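Side-chain contacts in glycosyl transferases group 1 family protein (Francisella tularensis subsp. tularensis, PDB 5I45), which probably acts as a glycosyltransferase of the GT-B fold, the crystallised piece being the C-terminal of its two domains: residues 43-48 with 74-79; 79-84 with 93-98; 107-112 with 128-133; 111-116 with 179-184; 158-161 with 165-168. All blocks are in the same frame, centred on the assembly; numbering follows the deposited sequence. Where two conformers were deposited one is given.

From the N terminus, contact 1 joins helices 44-57 and 74-86, closing a loop that carries strand 61-66. Contact 2 follows in series, sharing Glu79, and closes a short loop between helix 74-86 and the edge strand 93-96; Ile48 packs against Ile93, so the two merge into one layer. Contacts 3 and 4 start from overlapping segments that share Ala111 and Leu112. Contact 3 closes first, bringing helices 104-111 and 126-133 together, while contact 4 spans a far longer loop to helix 178-195. Nested inside it, contact 5 folds the loop after strand 157-158 onto helix 164-176, where Ile167 reaches Glu46 of contact 1 and Val116 of contact 4.

Contact 1 (43-48 with 74-79); sequences GTQEFI and LDFKKE
The Phe76 ring meets helix 44-57 with its rim, and the atoms of residues 43-48 that touch it lie at its edge, near the ring plane, with neither face taking part across this contact. On one side of the rim sits the CB of Thr44, 4.0 Å from Phe76 CE2. At the outermost ring atom the helix backbone comes close too, Gln45 N lying 3.9 Å from Phe76 CZ. Farther round, Gln45 CB is 4.0 Å from Phe76 CE1, and in the conformer described here Gln45 OE1 stands 3.4 Å from that same CE1, near the ring plane. The amide of Gln45 is turned only 19° from the ring plane, so oxygen and ring edge are nearly level with each other.

Phe76 gets there because its CG is anti to the backbone N (chi1 173°), which throws the ring across the gap between helices 74-86 and 44-57 at the very start of both. Ile38 and Lys40, in the loop leading into helix 44-57, also touch the ring. Gly43, at the N-cap position of that helix, gives its O to Phe47 N at 3.0 Å.

The polar ends have weak partners of their own: Thr44 OG1 has a weak hydrogen bond to Arg39 O, and Gln45 NE2 a weak one to Glu49. Across the helices the contact is mainly van der Waals packing, to which the partly positive C-H edge of the ring facing the amide oxygen probably adds a mild electrostatic attraction, with Gln45 in this one of its two conformers.

Contact 2 (79-84 with 93-98); sequences ELEQKV and IIFIGF
Phe95, Val84 and Ile93 bury the most surface here, forming two small clusters where helix 74-86 lies over strand 93-96. The short axes of 79-84 and 93-96 pass 9.6 Å apart and run nearly antiparallel, at 153°. Ile93 and Phe95 both direct their CB atoms at the helix, whereas Ile94 between them faces the other way.

Phe95 stands up from the strand under one turn of the helix. Leu80 CB approaches the end of the ring, 3.8 Å from Phe95 CZ, and Glu81 lays its aliphatic part along the ring, with Glu81 CG 3.7 Å from Phe95 CE1. The extended Glu81 chain then carries its carboxylate on over one face, set 89° to the ring plane, with OE2 on that side. The charge is paired: Glu81 OE2 forms a salt bridge with Lys77, one turn earlier, so Phe95 acts as the apolar base beneath an ion pair at the partly exposed margin.

Deeper in, Val84 straddles the branch point of Ile93. Val84 CG2 touches Ile93 CG2 at 3.7 Å while Val84 CG1 lies 3.8 Å from Ile93 CB. With CG1 anti to its backbone N (chi1 172°), Val84 has both methyls turned to the strand. Ile48 of helix 44-57 closes over Ile93 and Phe95 from the side.

Strand 93-96 is hydrogen-bonded to strand 61-66 at the margin of the parallel sheet. Strand 61-66, helix 74-86 and strand 93-96 thus make up a beta-alpha-beta unit of the Rossmann-like domain found in GT-B enzymes.

Contact 3 (107-112 with 128-133); sequences SWYRAL and ALEAMA
Tyr109 spreads one ring face under Glu130, whose CB sits 4.1 Å from the ring centroid and 28° off the normal, a CH-pi contact. The ring so links helices 104-111 and 126-133, two neighbours on one face of the Rossmann-like sheet with strand 114-117 between them in sequence. Both Tyr109 and Ala131 also rest on Val115 of that strand, which makes a three-element junction, and the Tyr109 ring stacks on Phe35 of the adjoining strand.

The helices approach closely at the small Ala131, where the CA atoms of Tyr109 and Ala131 are 5.9 Å apart. Tyr109 CD1 lies 3.6 Å from Ala131 CA, and Tyr109 CE1 is 3.7 Å from Ala131 CB. The ring is thereby pressed against the backbone of helix 126-133, and the carbonyl carbon of Glu130 comes over its centre.

Glu130 belongs to the sequence EGFGLPALE, the EX7E signature of GT4-type glycosyltransferases, as its second acidic residue. In relatives that glutamate meets the nucleotide part of the sugar donor, and its position is consistent with such a role here. Tyr109 would then be a second-shell neighbour crossed by its stem. Beyond CG the Glu130 chain is extended and reaches toward the phenol end, its carboxylate turned 76° from the ring, with Glu130 OE1 3.0 Å from Tyr109 OH and 3.4 Å from Tyr109 CE2.

Contact 4 (111-116 with 179-184); sequences ALDIVV and KLRYKI
Asp113 OD2 forms a salt bridge with Arg181, gripped by two nitrogens on one edge of the guanidinium. The stronger bond comes from Arg181 NH2 to Asp113 OD2, 3.0 Å long with an N-H...O angle of 145°; the one from Arg181 NE to the same oxygen is weak at 3.2 Å. This is not the side-on pairing of two carboxylate oxygens with two nitrogens: the planes stand 75° apart, and NH2 meets OD2 from above the carboxylate plane, 55° out of it. A water gives the same oxygen a third bond, 2.8 Å from Asp113 OD2, and is itself hydrogen-bonded to Tyr182 OH.

The other end of the guanidinium is held as well, by NH1 donating to Leu174 O near the close of helix 164-176. Arg181 leaves its helix extended and then bends at its third torsion, which swings the guanidinium across to the aspartate.

Below the charges the contact turns apolar. Arg181 CD rests 3.8 Å from Ile114 CG1, the two chains crossing at about a right angle. Trp61 touches Asp113, Ile114 and Arg181, adding an aromatic wall from strand 61-66. Ile114 also reaches Leu171 and Leu174.

Asp113 and Ile114 are thus tied to an early turn of helix 178-195. Two guanidinium N-H groups, one of them weakly, and a water converge on one oxygen, which should favour the carboxylate as an anion; its charge in turn probably offsets that of the buried guanidinium.

Contact 5 (158-161 with 165-168); sequences LVEP and QQIA
Val159 and Glu160 run extended as the chain leaves strand 157-158, and helix 164-176 turns back past them, bringing the CA atoms of Val159 and Gln166 to 6.1 Å. Gln166 makes the polar tie: its OE1 accepts from Glu160 N at 2.9 Å, with a nearly straight N-H...O angle of 166°. The donor is tilted 28° from the carbonyl plane. With CG of Gln166 anti to the carbonyl carbon (chi1 -74°), a straight second torsion carries the amide out to the loop backbone.

The Glu160 side chain starts out beside that of Gln166, its CB 3.6 Å from Gln166 OE1, then bends so that the carboxylate leads away, 70° from the amide plane. On the inner side Val159 fits against the helix with both methyls: Val159 CG1 is 3.8 Å from Gln166 O, and Val159 CG2 is 3.9 Å from Ile167 CG1. Ile167 continues inward to Glu46 and Ala50 of helix 44-57. At the helix start, Ser163 OG receives the backbone N-H of Gln166.

The amide oxygen of Gln166 thus satisfies the peptide N-H of Glu160 just past strand 157-158, tying the loop to the first turns of the helix that follows, while Val159 and Ile167 add apolar packing beside it on the buried side.

Contact 1 (43-48 with 74-79)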
# COMPACT_ATOMS: atom_id res chain seq x y z
N GLY A 43 7.86 -0.96 -8.95
CA GLY A 43 6.74 -0.06 -9.23
C GLY A 43 6.65 1.14 -8.34
O GLY A 43 5.63 1.84 -8.34
N THR A 44 7.71 1.45 -7.60
CA THR A 44 7.66 2.57 -6.69
C THR A 44 7.38 3.91 -7.42
O THR A 44 6.71 4.78 -6.87
CB THR A 44 8.95 2.72 -5.87
OG1 THR A 44 9.47 1.41 -5.52
CG2 THR A 44 8.70 3.59 -4.66
N GLN A 45 7.84 4.02 -8.67
CA GLN A 45 7.56 5.22 -9.43
C GLN A 45 6.08 5.33 -9.82
O GLN A 45 5.53 6.44 -9.76
CB GLN A 45 8.45 5.32 -10.65
CG GLN A 45 8.25 6.64 -11.35
CD GLN A 45 9.41 7.01 -12.21
OE1 GLN A 45 10.56 6.91 -11.79
NE2 GLN A 45 9.11 7.47 -13.42
N GLU A 46 5.44 4.23 -10.24
CA GLU A 46 4.02 4.32 -10.55
C GLU A 46 3.23 4.66 -9.29
O GLU A 46 2.23 5.39 -9.34
CB GLU A 46 3.52 3.05 -11.24
CG GLU A 46 4.15 2.83 -12.60
CD GLU A 46 5.54 2.22 -12.54
OE1 GLU A 46 5.64 1.07 -12.09
OE2 GLU A 46 6.51 2.89 -12.94
N PHE A 47 3.70 4.18 -8.15
CA PHE A 47 3.03 4.53 -6.90
C PHE A 47 3.15 6.02 -6.59
O PHE A 47 2.15 6.67 -6.30
CB PHE A 47 3.63 3.75 -5.75
CG PHE A 47 3.04 4.08 -4.40
CD1 PHE A 47 1.85 3.47 -3.96
CD2 PHE A 47 3.66 4.98 -3.58
CE1 PHE A 47 1.35 3.76 -2.72
CE2 PHE A 47 3.14 5.29 -2.33
CZ PHE A 47 1.99 4.67 -1.90
N ILE A 48 4.36 6.56 -6.67
CA ILE A 48 4.56 7.98 -6.39
C ILE A 48 3.79 8.86 -7.38
O ILE A 48 3.14 9.84 -6.97
CB ILE A 48 6.07 8.32 -6.38
CG1 ILE A 48 6.74 7.65 -5.14
CG2 ILE A 48 6.31 9.82 -6.40
CD1 ILE A 48 6.30 8.18 -3.81
N LEU A 74 19.79 4.57 -4.86
CA LEU A 74 19.68 5.84 -4.12
C LEU A 74 19.32 7.02 -5.05
O LEU A 74 18.56 7.90 -4.68
CB LEU A 74 20.96 6.13 -3.35
CG LEU A 74 21.28 5.16 -2.20
CD1 LEU A 74 22.69 5.35 -1.69
CD2 LEU A 74 20.27 5.31 -1.09
N ASP A 75 19.84 7.01 -6.27
CA ASP A 75 19.53 8.05 -7.23
C ASP A 75 18.04 8.06 -7.57
O ASP A 75 17.42 9.10 -7.69
CB ASP A 75 20.37 7.90 -8.51
CG ASP A 75 19.91 6.76 -9.39
OD1 ASP A 75 19.84 5.58 -8.91
OD2 ASP A 75 19.60 7.06 -10.56
N PHE A 76 17.48 6.85 -7.71
CA PHE A 76 16.06 6.68 -8.02
C PHE A 76 15.18 7.22 -6.90
O PHE A 76 14.23 7.95 -7.12
CB PHE A 76 15.81 5.20 -8.31
CG PHE A 76 14.37 4.82 -8.48
CD1 PHE A 76 13.64 5.29 -9.56
CD2 PHE A 76 13.74 3.97 -7.58
CE1 PHE A 76 12.31 4.93 -9.71
CE2 PHE A 76 12.43 3.61 -7.74
CZ PHE A 76 11.72 4.08 -8.79
N LYS A 77 15.55 6.91 -5.66
CA LYS A 77 14.82 7.43 -4.52
C LYS A 77 14.89 8.97 -4.49
O LYS A 77 13.86 9.63 -4.28
CB LYS A 77 15.33 6.81 -3.24
CG LYS A 77 14.63 7.33 -2.00
CD LYS A 77 15.09 6.58 -0.77
CE LYS A 77 14.52 7.18 0.50
NZ LYS A 77 15.37 8.28 1.00
N LYS A 78 16.06 9.54 -4.76
CA LYS A 78 16.19 11.00 -4.80
C LYS A 78 15.27 11.64 -5.86
O LYS A 78 14.66 12.70 -5.62
CB LYS A 78 17.63 11.40 -5.07
CG LYS A 78 18.51 11.44 -3.84
CD LYS A 78 19.96 11.85 -4.16
CE LYS A 78 20.11 13.00 -5.16
NZ LYS A 78 20.03 12.62 -6.62
N GLU A 79 15.18 10.99 -7.03
CA GLU A 79 14.31 11.51 -8.09
C GLU A 79 12.86 11.45 -7.63
O GLU A 79 12.10 12.36 -7.90
CB GLU A 79 14.50 10.74 -9.40
CG GLU A 79 13.46 10.93 -10.51
CD GLU A 79 13.47 12.27 -11.25
OE1 GLU A 79 14.29 13.15 -10.88
OE2 GLU A 79 12.66 12.46 -12.23

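Contact 2 (79-84 with 93-98)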
# COMPACT_ATOMS: atom_id res chain seq x y z
N GLU A 79 15.18 10.99 -7.03
CA GLU A 79 14.31 11.51 -8.09
C GLU A 79 12.86 11.45 -7.63
O GLU A 79 12.10 12.36 -7.90
CB GLU A 79 14.50 10.74 -9.40
CG GLU A 79 13.46 10.93 -10.51
CD GLU A 79 13.47 12.27 -11.25
OE1 GLU A 79 14.29 13.15 -10.88
OE2 GLU A 79 12.66 12.46 -12.23
N LEU A 80 12.46 10.37 -6.97
CA LEU A 80 11.09 10.31 -6.45
C LEU A 80 10.81 11.42 -5.43
O LEU A 80 9.75 12.06 -5.47
CB LEU A 80 10.82 8.94 -5.84
CG LEU A 80 10.91 7.78 -6.82
CD1 LEU A 80 10.59 6.51 -6.02
CD2 LEU A 80 10.01 7.93 -8.02
N GLU A 81 11.76 11.65 -4.54
CA GLU A 81 11.61 12.73 -3.53
C GLU A 81 11.48 14.08 -4.21
O GLU A 81 10.67 14.90 -3.78
CB GLU A 81 12.77 12.72 -2.54
CG GLU A 81 12.73 11.52 -1.62
CD GLU A 81 14.04 11.25 -0.91
OE1 GLU A 81 15.11 11.73 -1.36
OE2 GLU A 81 14.02 10.53 0.10
N GLN A 82 12.26 14.31 -5.27
CA GLN A 82 12.15 15.53 -6.06
C GLN A 82 10.80 15.68 -6.70
O GLN A 82 10.25 16.79 -6.73
CB GLN A 82 13.21 15.60 -7.19
CG GLN A 82 13.05 16.74 -8.23
CD GLN A 82 12.05 16.49 -9.38
OE1 GLN A 82 11.33 17.41 -9.79
NE2 GLN A 82 12.01 15.26 -9.90
N LYS A 83 10.27 14.61 -7.28
CA LYS A 83 8.96 14.68 -7.92
C LYS A 83 7.91 15.14 -6.91
O LYS A 83 7.07 15.95 -7.20
CB LYS A 83 8.52 13.32 -8.50
CG LYS A 83 9.22 12.84 -9.74
CD LYS A 83 8.59 11.53 -10.20
CE LYS A 83 9.33 10.92 -11.37
NZ LYS A 83 9.27 11.77 -12.58
N VAL A 84 7.96 14.57 -5.71
CA VAL A 84 7.03 14.96 -4.65
C VAL A 84 7.17 16.44 -4.26
O VAL A 84 6.17 17.14 -4.14
CB VAL A 84 7.24 14.06 -3.42
CG1 VAL A 84 6.43 14.56 -2.24
CG2 VAL A 84 6.86 12.60 -3.72
N ILE A 93 3.26 12.80 1.03
CA ILE A 93 3.97 11.64 0.47
C ILE A 93 5.27 11.55 1.21
O ILE A 93 6.14 12.39 1.02
CB ILE A 93 4.17 11.73 -1.04
CG1 ILE A 93 2.81 11.94 -1.71
CG2 ILE A 93 4.82 10.46 -1.55
CD1 ILE A 93 2.88 12.25 -3.20
N ILE A 94 5.41 10.52 2.05
CA ILE A 94 6.47 10.39 3.07
C ILE A 94 7.25 9.08 2.93
O ILE A 94 6.65 8.01 2.87
CB ILE A 94 5.83 10.35 4.50
CG1 ILE A 94 4.85 11.52 4.74
CG2 ILE A 94 6.86 10.27 5.61
CD1 ILE A 94 5.49 12.87 4.85
N PHE A 95 8.57 9.16 2.88
CA PHE A 95 9.43 7.98 2.82
C PHE A 95 9.81 7.68 4.24
O PHE A 95 10.49 8.49 4.90
CB PHE A 95 10.66 8.30 1.98
CG PHE A 95 10.36 8.40 0.52
CD1 PHE A 95 9.87 9.58 -0.04
CD2 PHE A 95 10.56 7.30 -0.31
CE1 PHE A 95 9.58 9.63 -1.40
CE2 PHE A 95 10.28 7.37 -1.66
CZ PHE A 95 9.78 8.53 -2.19
N ILE A 96 9.37 6.53 4.74
CA ILE A 96 9.63 6.15 6.14
C ILE A 96 11.03 5.57 6.29
O ILE A 96 11.53 4.90 5.41
CB ILE A 96 8.52 5.17 6.60
CG1 ILE A 96 7.16 5.87 6.54
CG2 ILE A 96 8.81 4.61 8.00
CD1 ILE A 96 7.00 7.08 7.43
N GLY A 97 11.67 5.89 7.41
CA GLY A 97 13.02 5.39 7.68
C GLY A 97 13.02 3.93 8.10
O GLY A 97 12.04 3.44 8.67
N PHE A 98 14.12 3.23 7.81
CA PHE A 98 14.27 1.81 8.18
C PHE A 98 14.31 1.60 9.69
O PHE A 98 14.90 2.40 10.41
CB PHE A 98 15.53 1.21 7.53
CG PHE A 98 16.11 0.01 8.26
CD1 PHE A 98 15.52 -1.25 8.16
CD2 PHE A 98 17.26 0.14 9.04
CE1 PHE A 98 16.05 -2.34 8.83
CE2 PHE A 98 17.80 -0.95 9.71
CZ PHE A 98 17.19 -2.19 9.61

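Contact 3 (107-112 with 128-133)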
# COMPACT_ATOMS: atom_id res chain seq x y z
N SER A 107 2.68 -3.51 12.19
CA SER A 107 1.98 -2.35 12.73
C SER A 107 1.64 -1.35 11.64
O SER A 107 0.66 -0.61 11.78
CB SER A 107 2.80 -1.63 13.84
OG SER A 107 3.92 -0.97 13.32
N TRP A 108 2.46 -1.27 10.61
CA TRP A 108 2.15 -0.36 9.50
C TRP A 108 0.92 -0.81 8.76
O TRP A 108 0.07 -0.01 8.44
CB TRP A 108 3.33 -0.17 8.53
CG TRP A 108 4.23 0.92 8.94
CD1 TRP A 108 5.47 0.81 9.49
CD2 TRP A 108 3.93 2.31 8.91
NE1 TRP A 108 5.98 2.04 9.75
CE2 TRP A 108 5.05 2.99 9.41
CE3 TRP A 108 2.83 3.05 8.49
CZ2 TRP A 108 5.10 4.38 9.52
CZ3 TRP A 108 2.89 4.44 8.59
CH2 TRP A 108 4.00 5.07 9.08
N TYR A 109 0.80 -2.11 8.49
CA TYR A 109 -0.41 -2.57 7.82
C TYR A 109 -1.64 -2.19 8.64
O TYR A 109 -2.66 -1.78 8.07
CB TYR A 109 -0.40 -4.07 7.59
CG TYR A 109 0.53 -4.53 6.50
CD1 TYR A 109 0.22 -4.29 5.17
CD2 TYR A 109 1.71 -5.19 6.79
CE1 TYR A 109 1.03 -4.75 4.17
CE2 TYR A 109 2.53 -5.62 5.77
CZ TYR A 109 2.17 -5.40 4.47
OH TYR A 109 2.98 -5.83 3.44
N ARG A 110 -1.52 -2.28 9.96
CA ARG A 110 -2.64 -1.93 10.85
C ARG A 110 -3.03 -0.46 10.84
O ARG A 110 -4.12 -0.10 11.26
CB ARG A 110 -2.33 -2.38 12.28
CG ARG A 110 -2.53 -3.86 12.48
CD ARG A 110 -2.45 -4.29 13.93
NE ARG A 110 -1.08 -4.48 14.41
CZ ARG A 110 -0.36 -5.57 14.19
NH1 ARG A 110 -0.84 -6.59 13.46
NH2 ARG A 110 0.88 -5.64 14.71
N ALA A 111 -2.13 0.39 10.37
CA ALA A 111 -2.37 1.82 10.31
C ALA A 111 -2.90 2.28 8.95
O ALA A 111 -3.33 3.43 8.84
CB ALA A 111 -1.09 2.59 10.64
N LEU A 112 -2.87 1.40 7.94
CA LEU A 112 -3.19 1.81 6.56
C LEU A 112 -4.55 1.37 6.06
O LEU A 112 -4.96 0.23 6.29
CB LEU A 112 -2.13 1.22 5.61
CG LEU A 112 -0.72 1.75 5.84
CD1 LEU A 112 0.29 0.87 5.12
CD2 LEU A 112 -0.57 3.21 5.49
N ALA A 128 0.50 -8.54 -0.56
CA ALA A 128 -0.95 -8.50 -0.75
C ALA A 128 -1.66 -9.32 0.33
O ALA A 128 -2.61 -8.84 0.93
CB ALA A 128 -1.37 -9.01 -2.11
N LEU A 129 -1.17 -10.53 0.60
CA LEU A 129 -1.77 -11.36 1.64
C LEU A 129 -1.66 -10.72 3.02
O LEU A 129 -2.62 -10.77 3.81
CB LEU A 129 -1.17 -12.74 1.66
CG LEU A 129 -1.41 -13.57 0.42
CD1 LEU A 129 -0.63 -14.86 0.52
CD2 LEU A 129 -2.88 -13.85 0.22
N GLU A 130 -0.51 -10.14 3.33
CA GLU A 130 -0.30 -9.49 4.63
C GLU A 130 -1.28 -8.31 4.78
O GLU A 130 -1.86 -8.11 5.85
CB GLU A 130 1.15 -9.00 4.73
CG GLU A 130 2.18 -10.12 4.91
CD GLU A 130 3.63 -9.66 4.69
OE1 GLU A 130 3.89 -8.48 4.42
OE2 GLU A 130 4.54 -10.51 4.75
N ALA A 131 -1.44 -7.55 3.70
CA ALA A 131 -2.34 -6.39 3.70
C ALA A 131 -3.79 -6.85 3.87
O ALA A 131 -4.53 -6.28 4.67
CB ALA A 131 -2.18 -5.60 2.43
N MSE A 132 -4.19 -7.88 3.13
CA MSE A 132 -5.55 -8.40 3.23
C MSE A 132 -5.84 -8.99 4.59
O MSE A 132 -6.93 -8.81 5.12
CB MSE A 132 -5.77 -9.43 2.11
CG MSE A 132 -5.72 -8.73 0.74
SE MSE A 132 -5.39 -9.95 -0.77
CE MSE A 132 -7.26 -10.57 -1.07
N ALA A 133 -4.87 -9.68 5.16
CA ALA A 133 -5.03 -10.23 6.52
C ALA A 133 -5.21 -9.11 7.55
O ALA A 133 -5.80 -9.35 8.61
CB ALA A 133 -3.84 -11.11 6.87

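Contact 4 (111-116 with 179-184)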
# COMPACT_ATOMS: atom_id res chain seq x y z
N ALA A 111 -2.13 0.39 10.37
CA ALA A 111 -2.37 1.82 10.31
C ALA A 111 -2.90 2.28 8.95
O ALA A 111 -3.33 3.43 8.84
CB ALA A 111 -1.09 2.59 10.64
N LEU A 112 -2.87 1.40 7.94
CA LEU A 112 -3.19 1.81 6.56
C LEU A 112 -4.55 1.37 6.06
O LEU A 112 -4.96 0.23 6.29
CB LEU A 112 -2.13 1.22 5.61
CG LEU A 112 -0.72 1.75 5.84
CD1 LEU A 112 0.29 0.87 5.12
CD2 LEU A 112 -0.57 3.21 5.49
N ASP A 113 -5.27 2.26 5.38
CA ASP A 113 -6.52 1.90 4.74
C ASP A 113 -6.33 1.18 3.42
O ASP A 113 -7.14 0.34 3.08
CB ASP A 113 -7.41 3.12 4.53
CG ASP A 113 -8.22 3.45 5.75
OD1 ASP A 113 -7.68 3.98 6.72
OD2 ASP A 113 -9.42 3.09 5.75
N ILE A 114 -5.29 1.56 2.67
CA ILE A 114 -5.07 1.01 1.32
C ILE A 114 -3.62 0.64 1.20
O ILE A 114 -2.76 1.39 1.67
CB ILE A 114 -5.43 2.06 0.25
CG1 ILE A 114 -6.89 2.53 0.39
CG2 ILE A 114 -5.09 1.54 -1.14
CD1 ILE A 114 -7.27 3.72 -0.48
N VAL A 115 -3.34 -0.48 0.56
CA VAL A 115 -1.98 -0.91 0.23
C VAL A 115 -1.90 -1.14 -1.26
O VAL A 115 -2.79 -1.75 -1.85
CB VAL A 115 -1.54 -2.16 1.03
CG1 VAL A 115 -0.19 -2.67 0.54
CG2 VAL A 115 -1.45 -1.81 2.49
N VAL A 116 -0.82 -0.62 -1.86
CA VAL A 116 -0.54 -0.84 -3.27
C VAL A 116 0.62 -1.78 -3.44
O VAL A 116 1.64 -1.59 -2.82
CB VAL A 116 -0.26 0.49 -4.01
CG1 VAL A 116 0.00 0.24 -5.47
CG2 VAL A 116 -1.45 1.44 -3.85
N LYS A 179 -17.70 3.12 1.78
CA LYS A 179 -18.46 1.89 1.99
C LYS A 179 -17.94 0.79 1.07
O LYS A 179 -17.81 -0.34 1.47
CB LYS A 179 -19.96 2.13 1.81
CG LYS A 179 -20.59 2.90 2.96
CD LYS A 179 -22.06 3.20 2.70
CE LYS A 179 -22.33 4.54 2.00
NZ LYS A 179 -21.99 4.68 0.55
N LEU A 180 -17.62 1.14 -0.15
CA LEU A 180 -17.07 0.16 -1.08
C LEU A 180 -15.69 -0.29 -0.60
O LEU A 180 -15.37 -1.46 -0.61
CB LEU A 180 -16.93 0.75 -2.48
CG LEU A 180 -16.21 -0.13 -3.51
CD1 LEU A 180 -16.96 -1.43 -3.79
CD2 LEU A 180 -16.03 0.72 -4.76
N ARG A 181 -14.87 0.66 -0.16
CA ARG A 181 -13.53 0.33 0.32
C ARG A 181 -13.59 -0.68 1.45
O ARG A 181 -12.85 -1.66 1.47
CB ARG A 181 -12.75 1.58 0.76
CG ARG A 181 -11.32 1.28 1.19
CD ARG A 181 -10.51 2.49 1.56
NE ARG A 181 -10.85 3.07 2.85
CZ ARG A 181 -11.48 4.22 3.08
NH1 ARG A 181 -12.00 4.97 2.13
NH2 ARG A 181 -11.57 4.63 4.33
N TYR A 182 -14.46 -0.42 2.41
CA TYR A 182 -14.56 -1.33 3.56
C TYR A 182 -15.07 -2.72 3.17
O TYR A 182 -14.60 -3.71 3.74
CB TYR A 182 -15.40 -0.72 4.69
CG TYR A 182 -14.77 0.51 5.35
CD1 TYR A 182 -13.42 0.55 5.67
CD2 TYR A 182 -15.52 1.61 5.67
CE1 TYR A 182 -12.84 1.65 6.28
CE2 TYR A 182 -14.96 2.73 6.28
CZ TYR A 182 -13.61 2.74 6.58
OH TYR A 182 -13.04 3.84 7.21
N LYS A 183 -15.97 -2.79 2.20
CA LYS A 183 -16.45 -4.07 1.73
C LYS A 183 -15.38 -4.87 0.98
O LYS A 183 -15.23 -6.06 1.21
CB LYS A 183 -17.70 -3.89 0.89
CG LYS A 183 -18.19 -5.17 0.25
CD LYS A 183 -19.69 -5.28 0.30
CE LYS A 183 -20.18 -6.20 -0.80
NZ LYS A 183 -19.00 -6.86 -1.44
N ILE A 184 -14.63 -4.19 0.11
CA ILE A 184 -13.52 -4.81 -0.61
C ILE A 184 -12.50 -5.35 0.39
O ILE A 184 -12.08 -6.49 0.29
CB ILE A 184 -12.85 -3.77 -1.53
CG1 ILE A 184 -13.77 -3.42 -2.70
CG2 ILE A 184 -11.47 -4.22 -2.01
CD1 ILE A 184 -13.97 -4.48 -3.72
O HOH W 1 -10.55 3.05 8.26

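Contact 5 (158-161 with 165-168)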
# COMPACT_ATOMS: atom_id res chain seq x y z
N LEU A 158 -7.10 -4.97 -9.51
CA LEU A 158 -5.97 -5.33 -10.35
C LEU A 158 -5.69 -4.19 -11.32
O LEU A 158 -6.60 -3.59 -11.90
CB LEU A 158 -6.24 -6.62 -11.11
CG LEU A 158 -6.26 -7.85 -10.21
CD1 LEU A 158 -6.78 -9.08 -10.93
CD2 LEU A 158 -4.90 -8.14 -9.62
N VAL A 159 -4.42 -3.90 -11.48
CA VAL A 159 -3.98 -2.91 -12.46
C VAL A 159 -2.89 -3.51 -13.31
O VAL A 159 -2.23 -4.45 -12.92
CB VAL A 159 -3.47 -1.61 -11.81
CG1 VAL A 159 -4.62 -0.94 -11.07
CG2 VAL A 159 -2.29 -1.83 -10.88
N GLU A 160 -2.73 -2.95 -14.50
CA GLU A 160 -1.58 -3.32 -15.31
C GLU A 160 -0.31 -2.77 -14.68
O GLU A 160 -0.33 -1.72 -14.03
CB GLU A 160 -1.72 -2.76 -16.72
CG GLU A 160 -2.88 -3.39 -17.49
CD GLU A 160 -2.70 -4.86 -17.74
OE1 GLU A 160 -1.58 -5.32 -18.02
OE2 GLU A 160 -3.73 -5.57 -17.68
N PRO A 161 0.82 -3.47 -14.84
CA PRO A 161 2.10 -2.89 -14.43
C PRO A 161 2.42 -1.66 -15.25
O PRO A 161 1.89 -1.47 -16.37
CB PRO A 161 3.09 -4.03 -14.70
CG PRO A 161 2.46 -4.86 -15.76
CD PRO A 161 0.98 -4.76 -15.54
N GLN A 165 -1.58 5.97 -13.81
CA GLN A 165 -2.96 6.46 -13.84
C GLN A 165 -3.96 5.37 -13.43
O GLN A 165 -4.96 5.69 -12.81
CB GLN A 165 -3.34 7.07 -15.19
CG GLN A 165 -4.60 7.93 -15.14
CD GLN A 165 -4.49 9.05 -14.12
OE1 GLN A 165 -3.49 9.75 -14.06
NE2 GLN A 165 -5.51 9.17 -13.26
N GLN A 166 -3.71 4.11 -13.79
CA GLN A 166 -4.62 3.05 -13.37
C GLN A 166 -4.62 2.93 -11.83
O GLN A 166 -5.67 2.75 -11.22
CB GLN A 166 -4.30 1.72 -14.02
CG GLN A 166 -4.68 1.65 -15.47
CD GLN A 166 -4.33 0.33 -16.09
OE1 GLN A 166 -4.31 -0.71 -15.40
NE2 GLN A 166 -4.07 0.33 -17.40
N ILE A 167 -3.45 3.03 -11.21
CA ILE A 167 -3.38 3.02 -9.74
C ILE A 167 -4.16 4.23 -9.18
O ILE A 167 -4.96 4.08 -8.26
CB ILE A 167 -1.93 3.02 -9.25
CG1 ILE A 167 -1.18 1.75 -9.67
CG2 ILE A 167 -1.91 3.15 -7.72
CD1 ILE A 167 0.31 1.81 -9.43
N ALA A 168 -3.92 5.41 -9.73
CA ALA A 168 -4.64 6.59 -9.26
C ALA A 168 -6.13 6.45 -9.34
O ALA A 168 -6.85 6.87 -8.44
CB ALA A 168 -4.18 7.82 -10.02